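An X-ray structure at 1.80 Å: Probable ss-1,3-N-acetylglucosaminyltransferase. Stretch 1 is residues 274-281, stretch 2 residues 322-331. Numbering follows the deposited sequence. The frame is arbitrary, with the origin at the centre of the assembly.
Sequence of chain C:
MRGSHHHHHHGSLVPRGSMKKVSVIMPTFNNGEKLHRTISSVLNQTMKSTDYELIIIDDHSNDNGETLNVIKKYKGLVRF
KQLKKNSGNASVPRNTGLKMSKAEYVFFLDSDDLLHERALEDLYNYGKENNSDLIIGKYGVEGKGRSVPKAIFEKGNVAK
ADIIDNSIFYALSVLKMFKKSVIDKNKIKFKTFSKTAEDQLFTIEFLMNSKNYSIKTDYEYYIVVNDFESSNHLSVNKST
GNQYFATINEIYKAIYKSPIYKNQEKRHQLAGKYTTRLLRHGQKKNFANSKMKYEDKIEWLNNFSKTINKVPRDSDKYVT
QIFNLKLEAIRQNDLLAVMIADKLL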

ATOM      1  N   TYR C 274      10.437  11.849  19.732  1.00 30.44           N
ATOM      2  CA  TYR C 274      11.350  12.535  18.813  1.00 29.89           C
ATOM      3  C   TYR C 274      11.098  12.024  17.383  1.00 29.23           C
ATOM      4  O   TYR C 274      11.091  12.811  16.429  1.00 28.88           O
ATOM      5  CB  TYR C 274      12.835  12.417  19.193  1.00 30.08           C
ATOM      6  CG  TYR C 274      13.660  13.219  18.226  1.00 29.95           C
ATOM      7  CD1 TYR C 274      13.759  14.593  18.353  1.00 30.28           C
ATOM      8  CD2 TYR C 274      14.177  12.637  17.086  1.00 29.64           C
ATOM      9  CE1 TYR C 274      14.420  15.365  17.407  1.00 30.35           C
ATOM     10  CE2 TYR C 274      14.802  13.402  16.110  1.00 29.90           C
ATOM     11  CZ  TYR C 274      14.933  14.770  16.269  1.00 30.15           C
ATOM     12  OH  TYR C 274      15.556  15.520  15.304  1.00 30.36           O
ATOM     13  N   THR C 275      10.913  10.709  17.241  1.00 28.87           N
ATOM     14  CA  THR C 275      10.637  10.109  15.941  1.00 28.45           C
ATOM     15  C   THR C 275       9.394  10.770  15.322  1.00 28.55           C
ATOM     16  O   THR C 275       9.385  11.086  14.141  1.00 28.31           O
ATOM     17  CB  THR C 275      10.513   8.581  16.033  1.00 28.26           C
ATOM     18  OG1 THR C 275      11.753   8.018  16.477  1.00 28.20           O
ATOM     19  CG2 THR C 275      10.136   7.975  14.697  1.00 27.86           C
ATOM     20  N   THR C 276       8.350  10.976  16.131  1.00 29.13           N
ATOM     21  CA  THR C 276       7.128  11.644  15.700  1.00 29.67           C
ATOM     22  C   THR C 276       7.460  13.048  15.183  1.00 29.87           C
ATOM     23  O   THR C 276       7.049  13.426  14.093  1.00 29.66           O
ATOM     24  CB  THR C 276       6.073  11.697  16.815  1.00 30.41           C
ATOM     25  OG1 THR C 276       5.805  10.362  17.250  1.00 30.59           O
ATOM     26  CG2 THR C 276       4.777  12.356  16.388  1.00 30.97           C
ATOM     27  N   ARG C 277       8.220  13.810  15.972  1.00 30.24           N
ATOM     28  CA  ARG C 277       8.647  15.146  15.571  1.00 30.68           C
ATOM     29  C   ARG C 277       9.402  15.084  14.231  1.00 30.05           C
ATOM     30  O   ARG C 277       9.195  15.939  13.359  1.00 30.09           O
ATOM     31  CB  ARG C 277       9.507  15.785  16.669  1.00 31.49           C
ATOM     32  CG  ARG C 277      10.077  17.147  16.303  1.00 32.51           C
ATOM     33  CD  ARG C 277      11.504  17.055  15.809  1.00 33.30           C
ATOM     34  NE  ARG C 277      11.814  18.200  14.959  1.00 35.05           N
ATOM     35  CZ  ARG C 277      12.623  18.159  13.905  1.00 35.65           C
ATOM     36  NH1 ARG C 277      12.722  19.229  13.131  1.00 37.66           N
ATOM     37  NH2 ARG C 277      13.304  17.052  13.619  1.00 35.01           N
ATOM     38  N   LEU C 278      10.283  14.095  14.075  1.00 29.46           N
ATOM     39  CA  LEU C 278      11.108  13.967  12.875  1.00 29.51           C
ATOM     40  C   LEU C 278      10.237  13.708  11.630  1.00 29.76           C
ATOM     41  O   LEU C 278      10.424  14.299  10.553  1.00 29.74           O
ATOM     42  CB  LEU C 278      12.112  12.835  13.106  1.00 29.14           C
ATOM     43  CG  LEU C 278      13.073  12.552  11.963  1.00 29.16           C
ATOM     44  CD1 LEU C 278      13.966  13.744  11.714  1.00 29.58           C
ATOM     45  CD2 LEU C 278      13.913  11.323  12.252  1.00 29.07           C
ATOM     46  N   LEU C 279       9.281  12.798  11.770  1.00 30.05           N
ATOM     47  CA  LEU C 279       8.351  12.473  10.687  1.00 30.52           C
ATOM     48  C   LEU C 279       7.450  13.669  10.351  1.00 31.69           C
ATOM     49  O   LEU C 279       7.075  13.821   9.198  1.00 32.20           O
ATOM     50  CB  LEU C 279       7.528  11.250  11.097  1.00 30.48           C
ATOM     51  CG  LEU C 279       8.311   9.939  11.093  1.00 29.94           C
ATOM     52  CD1 LEU C 279       7.474   8.805  11.648  1.00 30.06           C
ATOM     53  CD2 LEU C 279       8.798   9.604   9.687  1.00 29.93           C
ATOM     54  N   ARG C 280       7.154  14.526  11.337  1.00 32.70           N
ATOM     55  CA  ARG C 280       6.256  15.688  11.165  1.00 34.49           C
ATOM     56  C   ARG C 280       6.971  16.905  10.558  1.00 34.40           C
ATOM     57  O   ARG C 280       6.352  17.651   9.792  1.00 34.60           O
ATOM     58  CB  ARG C 280       5.624  16.092  12.496  1.00 36.19           C
ATOM     59  CG  ARG C 280       4.345  15.338  12.814  1.00 38.41           C
ATOM     60  CD  ARG C 280       3.655  15.834  14.071  1.00 41.09           C
ATOM     61  NE  ARG C 280       2.535  14.951  14.348  1.00 44.37           N
ATOM     62  CZ  ARG C 280       2.055  14.671  15.557  1.00 47.46           C
ATOM     63  NH1 ARG C 280       2.686  15.102  16.642  1.00 48.52           N
ATOM     64  NH2 ARG C 280       0.940  13.966  15.663  1.00 46.69           N
ATOM     65  N   HIS C 281       8.254  17.107  10.888  1.00 33.71           N
ATOM     66  CA  HIS C 281       8.941  18.364  10.529  1.00 34.59           C
ATOM     67  C   HIS C 281      10.364  18.135  10.014  1.00 34.21           C
ATOM     68  O   HIS C 281      11.063  19.106   9.784  1.00 35.12           O
ATOM     69  CB  HIS C 281       8.953  19.315  11.733  1.00 35.17           C
ATOM     70  CG  HIS C 281       7.592  19.775  12.128  1.00 36.10           C
ATOM     71  ND1 HIS C 281       6.771  20.483  11.264  1.00 37.94           N
ATOM     72  CD2 HIS C 281       6.880  19.599  13.258  1.00 36.67           C
ATOM     73  CE1 HIS C 281       5.616  20.726  11.849  1.00 38.17           C
ATOM     74  NE2 HIS C 281       5.664  20.208  13.078  1.00 37.81           N
ATOM     75  N   ILE C 322      -0.831   7.231  13.228  1.00 36.02           N
ATOM     76  CA  ILE C 322      -0.958   7.484  11.791  1.00 36.19           C
ATOM     77  C   ILE C 322       0.380   7.218  11.077  1.00 34.00           C
ATOM     78  O   ILE C 322       0.379   6.992   9.882  1.00 33.15           O
ATOM     79  CB  ILE C 322      -1.456   8.905  11.458  1.00 37.82           C
ATOM     80  CG1 ILE C 322      -0.589   9.986  12.100  1.00 38.50           C
ATOM     81  CG2 ILE C 322      -2.919   9.071  11.806  1.00 40.12           C
ATOM     82  CD1 ILE C 322      -0.844  11.373  11.547  1.00 39.97           C
ATOM     83  N   PHE C 323       1.519   7.301  11.779  1.00 32.87           N
ATOM     84  CA  PHE C 323       2.812   7.171  11.115  1.00 31.63           C
ATOM     85  C   PHE C 323       3.320   5.724  11.118  1.00 30.73           C
ATOM     86  O   PHE C 323       4.491   5.499  10.718  1.00 30.06           O
ATOM     87  CB  PHE C 323       3.853   8.100  11.751  1.00 31.81           C
ATOM     88  CG  PHE C 323       3.619   9.566  11.493  1.00 32.61           C
ATOM     89  CD1 PHE C 323       3.636  10.067  10.203  1.00 32.80           C
ATOM     90  CD2 PHE C 323       3.413  10.447  12.539  1.00 33.19           C
ATOM     91  CE1 PHE C 323       3.394  11.409   9.959  1.00 33.59           C
ATOM     92  CE2 PHE C 323       3.182  11.789  12.292  1.00 33.80           C
ATOM     93  CZ  PHE C 323       3.152  12.261  11.000  1.00 33.88           C
ATOM     94  N   ASN C 324       2.503   4.770  11.587  1.00 30.60           N
ATOM     95  CA  ASN C 324       2.978   3.384  11.815  1.00 30.06           C
ATOM     96  C   ASN C 324       3.592   2.807  10.529  1.00 28.99           C
ATOM     97  O   ASN C 324       4.634   2.205  10.580  1.00 28.66           O
ATOM     98  CB  ASN C 324       1.898   2.439  12.377  1.00 30.65           C
ATOM     99  CG  ASN C 324       0.798   1.971  11.417  1.00 31.19           C
ATOM    100  OD1 ASN C 324       0.218   2.746  10.650  1.00 31.27           O
ATOM    101  ND2 ASN C 324       0.423   0.699  11.505  1.00 31.30           N
ATOM    102  N   LEU C 325       2.892   2.943   9.403  1.00 28.88           N
ATOM    103  CA  LEU C 325       3.302   2.376   8.102  1.00 28.11           C
ATOM    104  C   LEU C 325       4.553   3.082   7.579  1.00 27.68           C
ATOM    105  O   LEU C 325       5.504   2.421   7.139  1.00 27.26           O
ATOM    106  CB  LEU C 325       2.150   2.530   7.100  1.00 28.43           C
ATOM    107  CG  LEU C 325       2.466   2.107   5.664  1.00 28.13           C
ATOM    108  CD1 LEU C 325       2.921   0.663   5.602  1.00 27.45           C
ATOM    109  CD2 LEU C 325       1.260   2.326   4.768  1.00 28.91           C
ATOM    110  N   LYS C 326       4.563   4.413   7.641  1.00 27.95           N
ATOM    111  CA  LYS C 326       5.709   5.202   7.113  1.00 28.00           C
ATOM    112  C   LYS C 326       6.992   4.802   7.853  1.00 27.50           C
ATOM    113  O   LYS C 326       8.010   4.503   7.235  1.00 27.29           O
ATOM    114  CB  LYS C 326       5.429   6.706   7.163  1.00 28.61           C
ATOM    115  CG  LYS C 326       6.522   7.563   6.539  1.00 28.88           C
ATOM    116  CD  LYS C 326       6.121   8.987   6.310  1.00 29.67           C
ATOM    117  CE  LYS C 326       7.199   9.763   5.575  1.00 30.14           C
ATOM    118  NZ  LYS C 326       6.711  11.073   5.094  1.00 31.01           N
ATOM    119  N   LEU C 327       6.893   4.686   9.177  1.00 27.36           N
ATOM    120  CA  LEU C 327       8.011   4.347  10.006  1.00 27.17           C
ATOM    121  C   LEU C 327       8.491   2.928   9.690  1.00 26.81           C
ATOM    122  O   LEU C 327       9.679   2.710   9.575  1.00 26.61           O
ATOM    123  CB  LEU C 327       7.640   4.500  11.490  1.00 27.51           C
ATOM    124  CG  LEU C 327       8.726   4.079  12.479  1.00 27.48           C
ATOM    125  CD1 LEU C 327       9.991   4.882  12.242  1.00 27.56           C
ATOM    126  CD2 LEU C 327       8.253   4.274  13.911  1.00 28.01           C
ATOM    127  N   GLU C 328       7.573   1.970   9.556  1.00 26.87           N
ATOM    128  CA  GLU C 328       7.984   0.610   9.218  1.00 26.69           C
ATOM    129  C   GLU C 328       8.639   0.582   7.825  1.00 26.07           C
ATOM    130  O   GLU C 328       9.573  -0.133   7.617  1.00 25.74           O
ATOM    131  CB  GLU C 328       6.815  -0.377   9.332  1.00 27.03           C
ATOM    132  CG  GLU C 328       7.285  -1.829   9.302  1.00 27.48           C
ATOM    133  CD  GLU C 328       8.350  -2.173  10.331  1.00 28.02           C
ATOM    134  OE1 GLU C 328       8.126  -1.856  11.515  1.00 29.34           O
ATOM    135  OE2 GLU C 328       9.412  -2.724   9.964  1.00 28.54           O
ATOM    136  N   ALA C 329       8.108   1.348   6.876  1.00 26.03           N
ATOM    137  CA  ALA C 329       8.641   1.371   5.537  1.00 25.93           C
ATOM    138  C   ALA C 329      10.084   1.905   5.552  1.00 25.95           C
ATOM    139  O   ALA C 329      10.928   1.380   4.845  1.00 25.71           O
ATOM    140  CB  ALA C 329       7.752   2.178   4.635  1.00 26.37           C
ATOM    141  N   ILE C 330      10.338   2.937   6.360  1.00 26.07           N
ATOM    142  CA  ILE C 330      11.713   3.470   6.537  1.00 26.34           C
ATOM    143  C   ILE C 330      12.609   2.390   7.146  1.00 26.30           C
ATOM    144  O   ILE C 330      13.733   2.149   6.649  1.00 26.57           O
ATOM    145  CB  ILE C 330      11.702   4.781   7.334  1.00 26.49           C
ATOM    146  CG1 ILE C 330      10.989   5.867   6.528  1.00 26.83           C
ATOM    147  CG2 ILE C 330      13.129   5.198   7.727  1.00 26.75           C
ATOM    148  CD1 ILE C 330      10.512   7.032   7.335  1.00 27.07           C
ATOM    149  N   ARG C 331      12.124   1.704   8.191  1.00 26.25           N
ATOM    150  CA  ARG C 331      12.917   0.628   8.806  1.00 26.39           C
ATOM    151  C   ARG C 331      13.265  -0.440   7.762  1.00 26.56           C
ATOM    152  O   ARG C 331      14.364  -0.960   7.778  1.00 26.76           O
ATOM    153  CB  ARG C 331      12.227  -0.033  10.004  1.00 26.31           C
ATOM    154  CG  ARG C 331      12.135   0.852  11.241  1.00 26.56           C
ATOM    155  CD  ARG C 331      11.791   0.082  12.494  1.00 26.79           C
ATOM    156  NE  ARG C 331      11.868   0.896  13.701  1.00 27.16           N
ATOM    157  CZ  ARG C 331      12.953   1.092  14.431  1.00 27.60           C
ATOM    158  NH1 ARG C 331      12.867   1.830  15.526  1.00 27.98           N
ATOM    159  NH2 ARG C 331      14.109   0.578  14.048  1.00 27.63           N
TER
HETATM  160  O   HOH W   1       6.061  12.132   7.375  1.00 39.84           O

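This is a small apolar contact between two helices that cross almost at right angles, built around one leucine and one phenylalanine, with a single water supplying the polar link. The axes make an angle of 93° and come no closer than 11.5 Å, so the side chains, not the backbones, fill the gap, and the two stretches together bury 351 Å².

Leu279 is the hub. Its CB sits 4.1 Å from the centroid of the Phe323 ring and only 8° off the ring normal, a CH-pi contact over the face. With chi1 m and chi2 t, its branches spread across the second helix: CD1 lies 3.7 Å from Phe323 CB and 4.3 Å from Leu327 CB, while CD2 reaches Ile330 CD1 at 3.9 Å. Phe323, Leu327 and Ile330 suit this place because their spacing of four and then three residues sets them along one side of the second stretch, all with CA-to-CB bonds directed toward the first.

Phe323 occupies the N-cap position, and its flat ring extends the apolar surface beyond the start of the helix. One turn before Leu279, Thr275 places CG2 4.0 Å from Leu327 CD1; its methyl joins the packing while OG1 is hydrogen-bonded elsewhere in the structure. At the margin, Arg280 starts sideways but brings CG to 3.8 Å from Phe323 CZ, so the aliphatic part of a long charged chain rests against the ring while the residue stays partly exposed.

No direct hydrogen bond crosses the contact. Instead, the extended, all-t chain of Lys326 carries NZ past the apolar patch to a water 2.6 Å away, and that water donates to Leu279 O at 2.7 Å. The rule is economical: a central leucine packs on apolar neighbours, and a lysine reaches its backbone carbonyl through water.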